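Long-range contacts in tonb-dependent siderophore receptor (Acinetobacter baumannii, PDB 5FP1), which probably binds iron-chelating siderophores at the outer membrane and so begins iron uptake, possibly with ferric enterobactin among its ligands: residues A[257-262]-A[397-402]; A[79-84]-A[299-304]. One frame throughout, in Å; residues are numbered along the deposited sequence.

Contact 1. Residues A[257-262]-A[397-402]; sequences YGWKDR and PTQKPF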
loop_
_atom_site.group_PDB
_atom_site.type_symbol
_atom_site.label_atom_id
_atom_site.label_comp_id
_atom_site.label_asym_id
_atom_site.label_seq_id
_atom_site.Cartn_x
_atom_site.Cartn_y
_atom_site.Cartn_z
ATOM N N TYR A 257 -8.722 -21.510 7.615
ATOM C CA TYR A 257 -7.751 -22.433 8.168
ATOM C C TYR A 257 -6.923 -21.898 9.309
ATOM O O TYR A 257 -5.998 -22.574 9.787
ATOM C CB TYR A 257 -6.826 -22.944 7.049
ATOM C CG TYR A 257 -7.541 -23.734 6.015
ATOM C CD1 TYR A 257 -8.241 -24.884 6.357
ATOM C CD2 TYR A 257 -7.596 -23.306 4.679
ATOM C CE1 TYR A 257 -8.924 -25.615 5.400
ATOM C CE2 TYR A 257 -8.264 -24.041 3.721
ATOM C CZ TYR A 257 -8.944 -25.185 4.088
ATOM O OH TYR A 257 -9.644 -25.894 3.146
ATOM N N GLY A 258 -7.255 -20.702 9.788
ATOM C CA GLY A 258 -6.612 -20.175 10.960
ATOM C C GLY A 258 -7.071 -20.882 12.237
ATOM O O GLY A 258 -8.006 -21.683 12.224
ATOM N N TRP A 259 -6.402 -20.567 13.326
ATOM C CA TRP A 259 -6.597 -21.237 14.606
ATOM C C TRP A 259 -6.950 -20.151 15.610
ATOM O O TRP A 259 -6.073 -19.497 16.175
ATOM C CB TRP A 259 -5.323 -21.968 14.959
ATOM C CG TRP A 259 -5.378 -22.921 16.093
ATOM C CD1 TRP A 259 -6.398 -23.104 16.997
ATOM C CD2 TRP A 259 -4.350 -23.823 16.458
ATOM N NE1 TRP A 259 -6.062 -24.099 17.890
ATOM C CE2 TRP A 259 -4.808 -24.555 17.584
ATOM C CE3 TRP A 259 -3.098 -24.127 15.918
ATOM C CZ2 TRP A 259 -4.041 -25.550 18.187
ATOM C CZ3 TRP A 259 -2.341 -25.122 16.515
ATOM C CH2 TRP A 259 -2.816 -25.820 17.653
ATOM N N LYS A 260 -8.245 -19.939 15.813
ATOM C CA LYS A 260 -8.690 -18.746 16.494
ATOM C C LYS A 260 -8.271 -18.643 17.936
ATOM O O LYS A 260 -8.043 -17.521 18.423
ATOM C CB LYS A 260 -10.195 -18.532 16.331
ATOM C CG LYS A 260 -10.542 -18.232 14.886
ATOM C CD LYS A 260 -12.009 -17.960 14.699
ATOM C CE LYS A 260 -12.380 -16.574 15.129
ATOM N NZ LYS A 260 -13.666 -16.235 14.501
ATOM N N ASP A 261 -8.115 -19.781 18.611
ATOM C CA ASP A 261 -7.666 -19.785 19.999
ATOM C C ASP A 261 -6.173 -19.487 20.114
ATOM O O ASP A 261 -5.689 -19.231 21.211
ATOM C CB ASP A 261 -7.959 -21.138 20.663
ATOM C CG ASP A 261 -7.983 -21.052 22.201
ATOM O OD1 ASP A 261 -8.557 -20.092 22.717
ATOM O OD2 ASP A 261 -7.391 -21.914 22.877
ATOM N N ARG A 262 -5.434 -19.588 19.001
ATOM C CA ARG A 262 -3.979 -19.347 18.993
ATOM C C ARG A 262 -3.595 -17.999 18.344
ATOM O O ARG A 262 -2.712 -17.282 18.826
ATOM C CB ARG A 262 -3.290 -20.445 18.210
ATOM C CG ARG A 262 -1.779 -20.400 18.281
ATOM C CD ARG A 262 -1.136 -21.302 17.264
ATOM N NE ARG A 262 -1.313 -20.841 15.891
ATOM C CZ ARG A 262 -0.852 -21.470 14.811
ATOM N NH1 ARG A 262 -0.199 -22.623 14.919
ATOM N NH2 ARG A 262 -1.034 -20.937 13.611
ATOM N N PRO A 397 -13.306 -27.462 8.291
ATOM C CA PRO A 397 -12.533 -27.335 9.523
ATOM C C PRO A 397 -13.379 -26.847 10.688
ATOM O O PRO A 397 -14.258 -26.009 10.496
ATOM C CB PRO A 397 -11.470 -26.267 9.186
ATOM C CG PRO A 397 -12.005 -25.544 7.993
ATOM C CD PRO A 397 -12.815 -26.561 7.227
ATOM N N THR A 398 -13.096 -27.344 11.888
ATOM C CA THR A 398 -13.750 -26.838 13.071
ATOM C C THR A 398 -12.734 -26.235 14.023
ATOM O O THR A 398 -11.605 -26.727 14.131
ATOM C CB THR A 398 -14.544 -27.965 13.785
ATOM O OG1 THR A 398 -13.649 -28.996 14.176
ATOM C CG2 THR A 398 -15.577 -28.560 12.851
ATOM N N GLN A 399 -13.128 -25.181 14.736
ATOM C CA GLN A 399 -12.217 -24.483 15.644
ATOM C C GLN A 399 -12.027 -25.245 16.946
ATOM O O GLN A 399 -13.000 -25.683 17.565
ATOM C CB GLN A 399 -12.741 -23.071 15.922
ATOM C CG GLN A 399 -12.622 -22.166 14.707
ATOM C CD GLN A 399 -11.161 -21.921 14.351
ATOM O OE1 GLN A 399 -10.315 -21.800 15.232
ATOM N NE2 GLN A 399 -10.855 -21.908 13.065
ATOM N N LYS A 400 -10.771 -25.392 17.349
ATOM C CA LYS A 400 -10.358 -26.152 18.539
ATOM C C LYS A 400 -9.458 -25.344 19.450
ATOM O O LYS A 400 -8.871 -24.347 19.025
ATOM C CB LYS A 400 -9.559 -27.380 18.123
ATOM C CG LYS A 400 -10.284 -28.373 17.225
ATOM C CD LYS A 400 -11.356 -29.145 17.985
ATOM C CE LYS A 400 -12.056 -30.125 17.056
ATOM N NZ LYS A 400 -13.248 -30.762 17.690
ATOM N N PRO A 401 -9.310 -25.779 20.710
ATOM C CA PRO A 401 -8.395 -25.097 21.623
ATOM C C PRO A 401 -6.916 -25.168 21.236
ATOM O O PRO A 401 -6.446 -26.114 20.612
ATOM C CB PRO A 401 -8.628 -25.805 22.992
ATOM C CG PRO A 401 -9.940 -26.511 22.859
ATOM C CD PRO A 401 -10.141 -26.805 21.394
ATOM N N PHE A 402 -6.182 -24.143 21.629
ATOM C CA PHE A 402 -4.741 -24.151 21.520
ATOM C C PHE A 402 -4.223 -24.490 22.900
ATOM O O PHE A 402 -4.496 -23.760 23.839
ATOM C CB PHE A 402 -4.240 -22.761 21.070
ATOM C CG PHE A 402 -2.747 -22.591 21.112
ATOM C CD1 PHE A 402 -1.921 -23.351 20.290
ATOM C CD2 PHE A 402 -2.159 -21.648 21.956
ATOM C CE1 PHE A 402 -0.543 -23.185 20.318
ATOM C CE2 PHE A 402 -0.780 -21.481 21.995
ATOM C CZ PHE A 402 0.035 -22.250 21.172
HETATM O O HOH W 1 -9.679 -22.156 17.732
#

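Contact 2. Residues A[79-84]-A[299-304]; sequences NPNGDR and YVWTNP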
loop_
_atom_site.group_PDB
_atom_site.type_symbol
_atom_site.label_atom_id
_atom_site.label_comp_id
_atom_site.label_asym_id
_atom_site.label_seq_id
_atom_site.Cartn_x
_atom_site.Cartn_y
_atom_site.Cartn_z
ATOM N N ASN A 79 8.280 -12.189 6.348
ATOM C CA ASN A 79 7.796 -10.853 6.049
ATOM C C ASN A 79 6.384 -10.630 6.535
ATOM O O ASN A 79 5.568 -11.542 6.459
ATOM C CB ASN A 79 7.892 -10.571 4.563
ATOM C CG ASN A 79 6.907 -11.371 3.748
ATOM O OD1 ASN A 79 7.010 -12.590 3.644
ATOM N ND2 ASN A 79 5.977 -10.666 3.101
ATOM N N PRO A 80 6.095 -9.421 7.049
ATOM C CA PRO A 80 4.815 -9.190 7.721
ATOM C C PRO A 80 3.638 -9.181 6.772
ATOM O O PRO A 80 3.800 -9.039 5.544
ATOM C CB PRO A 80 5.003 -7.826 8.392
ATOM C CG PRO A 80 6.028 -7.137 7.542
ATOM C CD PRO A 80 6.962 -8.235 7.101
ATOM N N ASN A 81 2.454 -9.361 7.350
ATOM C CA ASN A 81 1.231 -9.585 6.584
ATOM C C ASN A 81 0.376 -8.317 6.480
ATOM O O ASN A 81 -0.849 -8.401 6.513
ATOM C CB ASN A 81 0.403 -10.671 7.264
ATOM C CG ASN A 81 -0.076 -10.250 8.664
ATOM O OD1 ASN A 81 0.378 -9.240 9.214
ATOM N ND2 ASN A 81 -1.026 -11.010 9.225
ATOM N N GLY A 82 1.010 -7.142 6.382
ATOM C CA GLY A 82 0.263 -5.881 6.313
ATOM C C GLY A 82 0.014 -5.428 4.874
ATOM O O GLY A 82 -0.008 -6.249 3.950
ATOM N N ASP A 83 -0.196 -4.128 4.670
ATOM C CA ASP A 83 -0.340 -3.620 3.310
ATOM C C ASP A 83 0.957 -3.898 2.531
ATOM O O ASP A 83 2.050 -3.510 2.984
ATOM C CB ASP A 83 -0.597 -2.117 3.288
ATOM C CG ASP A 83 -1.851 -1.706 4.034
ATOM O OD1 ASP A 83 -2.843 -2.472 4.092
ATOM O OD2 ASP A 83 -1.832 -0.583 4.578
ATOM N N ARG A 84 0.840 -4.537 1.363
ATOM C CA ARG A 84 2.004 -4.791 0.481
ATOM C C ARG A 84 1.660 -4.499 -0.979
ATOM O O ARG A 84 1.485 -5.416 -1.779
ATOM C CB ARG A 84 2.468 -6.253 0.590
ATOM C CG ARG A 84 2.849 -6.754 1.973
ATOM C CD ARG A 84 3.517 -8.136 1.900
ATOM N NE ARG A 84 4.801 -7.982 1.205
ATOM C CZ ARG A 84 5.220 -8.701 0.165
ATOM N NH1 ARG A 84 4.560 -9.768 -0.259
ATOM N NH2 ARG A 84 6.362 -8.387 -0.413
ATOM N N TYR A 299 1.769 -10.320 16.226
ATOM C CA TYR A 299 0.910 -11.231 15.522
ATOM C C TYR A 299 1.359 -12.683 15.492
ATOM O O TYR A 299 2.562 -13.006 15.561
ATOM C CB TYR A 299 0.651 -10.752 14.089
ATOM C CG TYR A 299 1.833 -10.813 13.156
ATOM C CD1 TYR A 299 2.265 -12.016 12.609
ATOM C CD2 TYR A 299 2.496 -9.654 12.782
ATOM C CE1 TYR A 299 3.331 -12.066 11.724
ATOM C CE2 TYR A 299 3.580 -9.699 11.914
ATOM C CZ TYR A 299 3.997 -10.904 11.387
ATOM O OH TYR A 299 5.096 -10.921 10.544
ATOM N N VAL A 300 0.351 -13.534 15.391
ATOM C CA VAL A 300 0.476 -14.965 15.103
ATOM C C VAL A 300 -0.626 -15.317 14.116
ATOM O O VAL A 300 -1.812 -15.072 14.387
ATOM C CB VAL A 300 0.270 -15.833 16.372
ATOM C CG1 VAL A 300 0.132 -17.303 15.991
ATOM C CG2 VAL A 300 1.432 -15.641 17.328
ATOM N N TRP A 301 -0.272 -15.838 12.954
ATOM C CA TRP A 301 -1.277 -16.235 11.974
ATOM C C TRP A 301 -0.871 -17.529 11.272
ATOM O O TRP A 301 0.287 -17.992 11.386
ATOM C CB TRP A 301 -1.624 -15.110 10.967
ATOM C CG TRP A 301 -0.537 -14.746 10.115
ATOM C CD1 TRP A 301 0.449 -13.817 10.386
ATOM C CD2 TRP A 301 -0.216 -15.304 8.825
ATOM N NE1 TRP A 301 1.353 -13.791 9.356
ATOM C CE2 TRP A 301 0.965 -14.680 8.384
ATOM C CE3 TRP A 301 -0.806 -16.284 8.016
ATOM C CZ2 TRP A 301 1.567 -14.994 7.151
ATOM C CZ3 TRP A 301 -0.218 -16.584 6.797
ATOM C CH2 TRP A 301 0.962 -15.959 6.385
ATOM N N THR A 302 -1.833 -18.115 10.569
ATOM C CA THR A 302 -1.681 -19.455 10.033
ATOM C C THR A 302 -1.442 -19.490 8.547
ATOM O O THR A 302 -2.254 -18.988 7.759
ATOM C CB THR A 302 -2.925 -20.316 10.337
ATOM O OG1 THR A 302 -3.072 -20.440 11.751
ATOM C CG2 THR A 302 -2.781 -21.679 9.713
ATOM N N ASN A 303 -0.342 -20.132 8.167
ATOM C CA ASN A 303 -0.105 -20.547 6.783
ATOM C C ASN A 303 -0.794 -21.923 6.597
ATOM O O ASN A 303 -0.486 -22.875 7.325
ATOM C CB ASN A 303 1.411 -20.597 6.542
ATOM C CG ASN A 303 1.827 -21.262 5.220
ATOM O OD1 ASN A 303 1.088 -22.035 4.593
ATOM N ND2 ASN A 303 3.069 -21.015 4.845
ATOM N N PRO A 304 -1.753 -22.021 5.658
ATOM C CA PRO A 304 -2.504 -23.285 5.495
ATOM C C PRO A 304 -1.640 -24.382 4.823
ATOM O O PRO A 304 -1.474 -24.420 3.600
ATOM C CB PRO A 304 -3.681 -22.867 4.615
ATOM C CG PRO A 304 -3.084 -21.804 3.735
ATOM C CD PRO A 304 -2.175 -21.017 4.663
HETATM O O HOH W 2 3.747 -12.632 8.207
#

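Contact 1. Residues A[257-262]-A[397-402]
Gln399 and Phe402 grip the 257-262 loop at two places, the first through its amide, the second through its ring and backbone N-H. The Gln399 carboxamide meets two peptides of that loop. Its NE2 donates to Gly258 O (3.0 Å, almost straight at 177°), with that oxygen nearly in the plane of the amide although NE2 stands above the plane of the Gly258 carbonyl. Its OE1 accepts from Lys260 N at 2.8 Å. A bend at chi2 (-66°) turns CD of Gln399 back to where both bonds can form, and the Lys260 side chain crosses the glutamine at about a right angle, its CB and CG against OE1. Beyond the contact, Lys260 NZ makes a salt bridge with Glu197. Further along, Asp261 OD2 takes the Phe402 N-H on its anti lone pair at 2.8 Å. The Phe402 ring turns its edge to one face of the Trp259 six-membered ring in a T-shaped stack, planes at 89° and centroids 5.2 Å apart. One face of Phe402 receives Arg262 CG directly over its centre, a CH-pi contact of 3.5 Å from CG to the ring centroid, while the guanidinium runs on to His318 O. At the indole edge, Trp259 NE1 makes a weak, bent bond to Lys400 O (3.0 Å). A water donates to Gln399 OE1 and Lys400 O and accepts from Asp261 N. At the other end, Tyr257 CE1 rests on Pro397 CG, 4.0 Å away. Two irregular loops of the barrel domain are thus fastened mainly by side chain-to-backbone bonds: one amide answers a carbonyl and an N-H together, a carboxylate holds a third peptide, and the aromatic cluster adds apolar packing beside this polar seam.

Contact 2. Residues A[79-84]-A[299-304]
One place where plug and barrel, the two domains of a TonB-dependent receptor, meet is between the plug loop 79-84 and barrel strand 284-304. Asn81 brings ND2 over one face of the Trp301 indole, near its CD1-NE1 edge, the amide and ring planes only 13° apart and ND2 3.4 Å from Trp301 CD1. The two side chains point oppositely as they pass. Asn81 OD1 comes over a face of the Tyr299 ring, offset toward the rim and 4.2 Å from CD2; this oxygen also accepts a hydrogen bond from Gln265 NE2, which ties the amide to the adjoining barrel strand. The hydroxyl end of Tyr299 comes to Pro80, its OH 3.3 Å from Pro80 CA. That hydroxyl is hydrogen-bonded to Trp501 NE1. A water spans the interface, accepting from Trp301 NE1 at 2.9 Å and lying 2.7 Å from Asn79 O. Around this site, strand 284-304 runs antiparallel between strands 264-279 and 315-341, with Val300 packed on Phe264 and Trp301 on Asn321, while on the plug side Asp83 touches helix 60-63 and its OD2 forms a salt bridge with Arg109.

Overall arrangement
Strand 284-304 and the loop entering its neighbour, strand 264-279, bring the two contacts together: Arg262 NH2 of contact 1 lies 2.8 Å from Thr302 OG1 of contact 2, and the contact centres are about 16 Å apart. Contact 2 is buried, its centre about 15 Å from the centre of the chain, and joins plug to barrel. Contact 1 is partly exposed, its centre about 29 Å from the same point, and joins two loops within the barrel domain. Contact 1 buries 505 Å² and has direct side chain-to-backbone bonds as well as a water; contact 2 buries 196 Å², has no direct bond between its segments and relies on ring contacts and a water.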